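Glucose-6-phosphate isomerase (Chlamydia trachomatis D/UW-3/CX, PDB 6OTU) catalyses the reversible isomerization of glucose-6-phosphate to fructose-6-phosphate. Local coordinates at residues 167-175 with 464-473. Residues are numbered along the deposited sequence; the frame is centred on the assembly and turned at random.
Sequences MYFAMQGSC and LSPRIAGSLL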
loop_
_atom_site.group_PDB
_atom_site.type_symbol
_atom_site.label_atom_id
_atom_site.label_comp_id
_atom_site.label_asym_id
_atom_site.label_seq_id
_atom_site.Cartn_x
_atom_site.Cartn_y
_atom_site.Cartn_z
ATOM N N MET A 167 -14.890 0.388 -3.246
ATOM C CA MET A 167 -16.272 0.170 -2.836
ATOM C C MET A 167 -16.783 -1.184 -3.317
ATOM O O MET A 167 -17.537 -1.848 -2.603
ATOM C CB MET A 167 -17.162 1.317 -3.347
ATOM C CG MET A 167 -16.968 2.662 -2.602
ATOM S SD MET A 167 -17.088 2.580 -0.775
ATOM C CE MET A 167 -15.345 2.523 -0.315
ATOM N N TYR A 168 -16.372 -1.611 -4.513
ATOM C CA TYR A 168 -16.813 -2.898 -5.033
ATOM C C TYR A 168 -16.364 -4.041 -4.119
ATOM O O TYR A 168 -17.168 -4.904 -3.741
ATOM C CB TYR A 168 -16.299 -3.098 -6.470
ATOM C CG TYR A 168 -16.417 -4.541 -6.899
ATOM C CD1 TYR A 168 -17.642 -5.071 -7.273
ATOM C CD2 TYR A 168 -15.324 -5.389 -6.860
ATOM C CE1 TYR A 168 -17.767 -6.402 -7.620
ATOM C CE2 TYR A 168 -15.436 -6.718 -7.202
ATOM C CZ TYR A 168 -16.660 -7.228 -7.578
ATOM O OH TYR A 168 -16.774 -8.566 -7.926
ATOM N N PHE A 169 -15.082 -4.058 -3.734
ATOM C CA PHE A 169 -14.632 -5.103 -2.817
ATOM C C PHE A 169 -15.218 -4.930 -1.419
ATOM O O PHE A 169 -15.377 -5.920 -0.696
ATOM C CB PHE A 169 -13.105 -5.153 -2.766
ATOM C CG PHE A 169 -12.495 -5.708 -4.017
ATOM C CD1 PHE A 169 -12.341 -7.077 -4.183
ATOM C CD2 PHE A 169 -12.126 -4.866 -5.059
ATOM C CE1 PHE A 169 -11.798 -7.584 -5.357
ATOM C CE2 PHE A 169 -11.583 -5.375 -6.231
ATOM C CZ PHE A 169 -11.420 -6.723 -6.380
ATOM N N ALA A 170 -15.559 -3.704 -1.022
ATOM C CA ALA A 170 -16.164 -3.527 0.297
ATOM C C ALA A 170 -17.522 -4.207 0.369
ATOM O O ALA A 170 -17.887 -4.785 1.400
ATOM C CB ALA A 170 -16.308 -2.044 0.626
ATOM N N MET A 171 -18.278 -4.146 -0.717
ATOM C CA MET A 171 -19.636 -4.654 -0.741
ATOM C C MET A 171 -19.726 -6.096 -1.199
ATOM O O MET A 171 -20.787 -6.716 -1.021
ATOM C CB MET A 171 -20.498 -3.796 -1.667
ATOM C CG MET A 171 -20.688 -2.399 -1.187
ATOM S SD MET A 171 -21.615 -1.431 -2.394
ATOM C CE MET A 171 -21.105 0.187 -1.834
ATOM N N GLN A 172 -18.657 -6.620 -1.812
ATOM C CA GLN A 172 -18.672 -7.973 -2.357
ATOM C C GLN A 172 -19.139 -9.010 -1.332
ATOM O O GLN A 172 -19.822 -9.969 -1.693
ATOM C CB GLN A 172 -17.274 -8.302 -2.868
ATOM C CG GLN A 172 -17.166 -9.460 -3.816
ATOM C CD GLN A 172 -15.705 -9.735 -4.178
ATOM O OE1 GLN A 172 -14.835 -9.807 -3.301
ATOM N NE2 GLN A 172 -15.429 -9.874 -5.471
ATOM N N GLY A 173 -18.810 -8.819 -0.049
ATOM C CA GLY A 173 -19.158 -9.800 0.963
ATOM C C GLY A 173 -20.595 -9.747 1.433
ATOM O O GLY A 173 -21.074 -10.713 2.038
ATOM N N SER A 174 -21.294 -8.648 1.158
ATOM C CA SER A 174 -22.662 -8.458 1.617
ATOM C C SER A 174 -23.707 -8.750 0.551
ATOM O O SER A 174 -24.827 -9.122 0.901
ATOM C CB SER A 174 -22.869 -7.018 2.110
ATOM O OG SER A 174 -21.728 -6.522 2.770
ATOM N N CYS A 175 -23.388 -8.584 -0.733
ATOM C CA CYS A 175 -24.414 -8.616 -1.771
ATOM C C CYS A 175 -24.188 -9.819 -2.663
ATOM O O CYS A 175 -23.118 -9.924 -3.289
ATOM C CB CYS A 175 -24.383 -7.338 -2.602
ATOM S SG CYS A 175 -24.411 -5.843 -1.606
ATOM N N LEU A 464 -19.814 -4.498 8.006
ATOM C CA LEU A 464 -19.616 -3.814 6.743
ATOM C C LEU A 464 -20.791 -4.125 5.825
ATOM O O LEU A 464 -21.210 -5.278 5.700
ATOM C CB LEU A 464 -18.284 -4.242 6.112
ATOM C CG LEU A 464 -17.831 -3.581 4.800
ATOM C CD1 LEU A 464 -17.850 -2.057 4.895
ATOM C CD2 LEU A 464 -16.453 -4.074 4.384
ATOM N N SER A 465 -21.332 -3.093 5.199
ATOM C CA SER A 465 -22.512 -3.217 4.356
ATOM C C SER A 465 -22.431 -2.133 3.291
ATOM O O SER A 465 -21.555 -1.264 3.347
ATOM C CB SER A 465 -23.790 -3.068 5.182
ATOM O OG SER A 465 -23.852 -1.760 5.734
ATOM N N PRO A 466 -23.318 -2.177 2.289
ATOM C CA PRO A 466 -23.386 -1.032 1.357
ATOM C C PRO A 466 -23.547 0.301 2.070
ATOM O O PRO A 466 -22.816 1.252 1.778
ATOM C CB PRO A 466 -24.600 -1.371 0.477
ATOM C CG PRO A 466 -24.618 -2.861 0.454
ATOM C CD PRO A 466 -24.101 -3.328 1.808
ATOM N N ARG A 467 -24.483 0.390 3.017
ATOM C CA ARG A 467 -24.713 1.648 3.725
ATOM C C ARG A 467 -23.464 2.089 4.483
ATOM O O ARG A 467 -23.012 3.236 4.352
ATOM C CB ARG A 467 -25.895 1.499 4.686
ATOM C CG ARG A 467 -26.179 2.771 5.447
ATOM C CD ARG A 467 -27.490 2.741 6.213
ATOM N NE ARG A 467 -27.689 4.021 6.892
ATOM C CZ ARG A 467 -28.566 4.947 6.514
ATOM N NH1 ARG A 467 -29.360 4.738 5.463
ATOM N NH2 ARG A 467 -28.664 6.081 7.201
ATOM N N ILE A 468 -22.875 1.169 5.258
ATOM C CA ILE A 468 -21.699 1.487 6.061
ATOM C C ILE A 468 -20.508 1.837 5.166
ATOM O O ILE A 468 -19.726 2.743 5.482
ATOM C CB ILE A 468 -21.380 0.322 7.019
ATOM C CG1 ILE A 468 -22.461 0.197 8.092
ATOM C CG2 ILE A 468 -20.007 0.509 7.657
ATOM C CD1 ILE A 468 -22.491 1.356 9.084
ATOM N N ALA A 469 -20.346 1.125 4.043
ATOM C CA ALA A 469 -19.324 1.505 3.069
ATOM C C ALA A 469 -19.511 2.945 2.610
ATOM O O ALA A 469 -18.541 3.710 2.530
ATOM C CB ALA A 469 -19.350 0.565 1.861
ATOM N N GLY A 470 -20.754 3.336 2.321
ATOM C CA GLY A 470 -21.015 4.713 1.928
ATOM C C GLY A 470 -20.721 5.711 3.033
ATOM O O GLY A 470 -20.189 6.792 2.777
ATOM N N SER A 471 -21.067 5.370 4.276
ATOM C CA SER A 471 -20.762 6.272 5.379
ATOM C C SER A 471 -19.255 6.401 5.577
ATOM O O SER A 471 -18.747 7.505 5.809
ATOM C CB SER A 471 -21.445 5.782 6.658
ATOM O OG SER A 471 -22.859 5.862 6.532
ATOM N N LEU A 472 -18.526 5.282 5.484
ATOM C CA LEU A 472 -17.078 5.313 5.659
ATOM C C LEU A 472 -16.413 6.144 4.575
ATOM O O LEU A 472 -15.476 6.904 4.847
ATOM C CB LEU A 472 -16.512 3.895 5.639
ATOM C CG LEU A 472 -16.202 3.201 6.963
ATOM C CD1 LEU A 472 -15.834 1.755 6.688
ATOM C CD2 LEU A 472 -15.080 3.911 7.708
ATOM N N LEU A 473 -16.873 5.995 3.333
ATOM C CA LEU A 473 -16.347 6.815 2.252
ATOM C C LEU A 473 -16.562 8.291 2.546
ATOM O O LEU A 473 -15.607 9.076 2.541
ATOM C CB LEU A 473 -16.997 6.422 0.928
ATOM C CG LEU A 473 -16.550 7.202 -0.306
ATOM C CD1 LEU A 473 -15.143 6.783 -0.685
ATOM C CD2 LEU A 473 -17.490 6.923 -1.443
#
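Met-171 lies against Pro-466 and Ala-469 where helix 162-172 of the parallel five-stranded SIS-type domain packs on helix 466-487, which follows strand 456-461 of the second, mixed sheet. The pair is roughly antiparallel: the axes of the short segments 167-172 and 466-473 make 146° and approach to 9.4 Å. Because each helix goes with a different sheet, the contact joins the two sheet domains of phosphoglucose isomerase.

From CB, which does not point at the partner helix, Met-171 sets CG anti to its own carbonyl carbon (chi1 -66°), and the chain beyond runs extended, bringing its end nearer. CG sits 4.0 Å from Pro-466 CA, SD comes to 4.1 Å from Pro-466 CB, and CE ends 4.1 Å from Ala-469 CB. Phe-293 and Phe-285 also touch this side chain.

The same Ala-469 methyl receives Met-167 SD at 4.0 Å; chi1 and the bend at chi2 place that sulfur against it and near Leu-473 CB. Ala-170 CB also abuts it, the two methyls meeting CB to CB at 4.2 Å.

At the start of helix 466-487, Ser-465 is the N-cap, its OG accepting a nearly straight bond from Ile-468 N (168°). The Ser-174 hydroxyl gives only a weak bond to Leu-464 O; its stronger partner is Gln-410 NE2, which also reaches Ala-170 O and, weakly, Leu-464 O, linking both segments. At the proline ring, Cys-175 SG comes to 3.6 Å from Pro-466 CG.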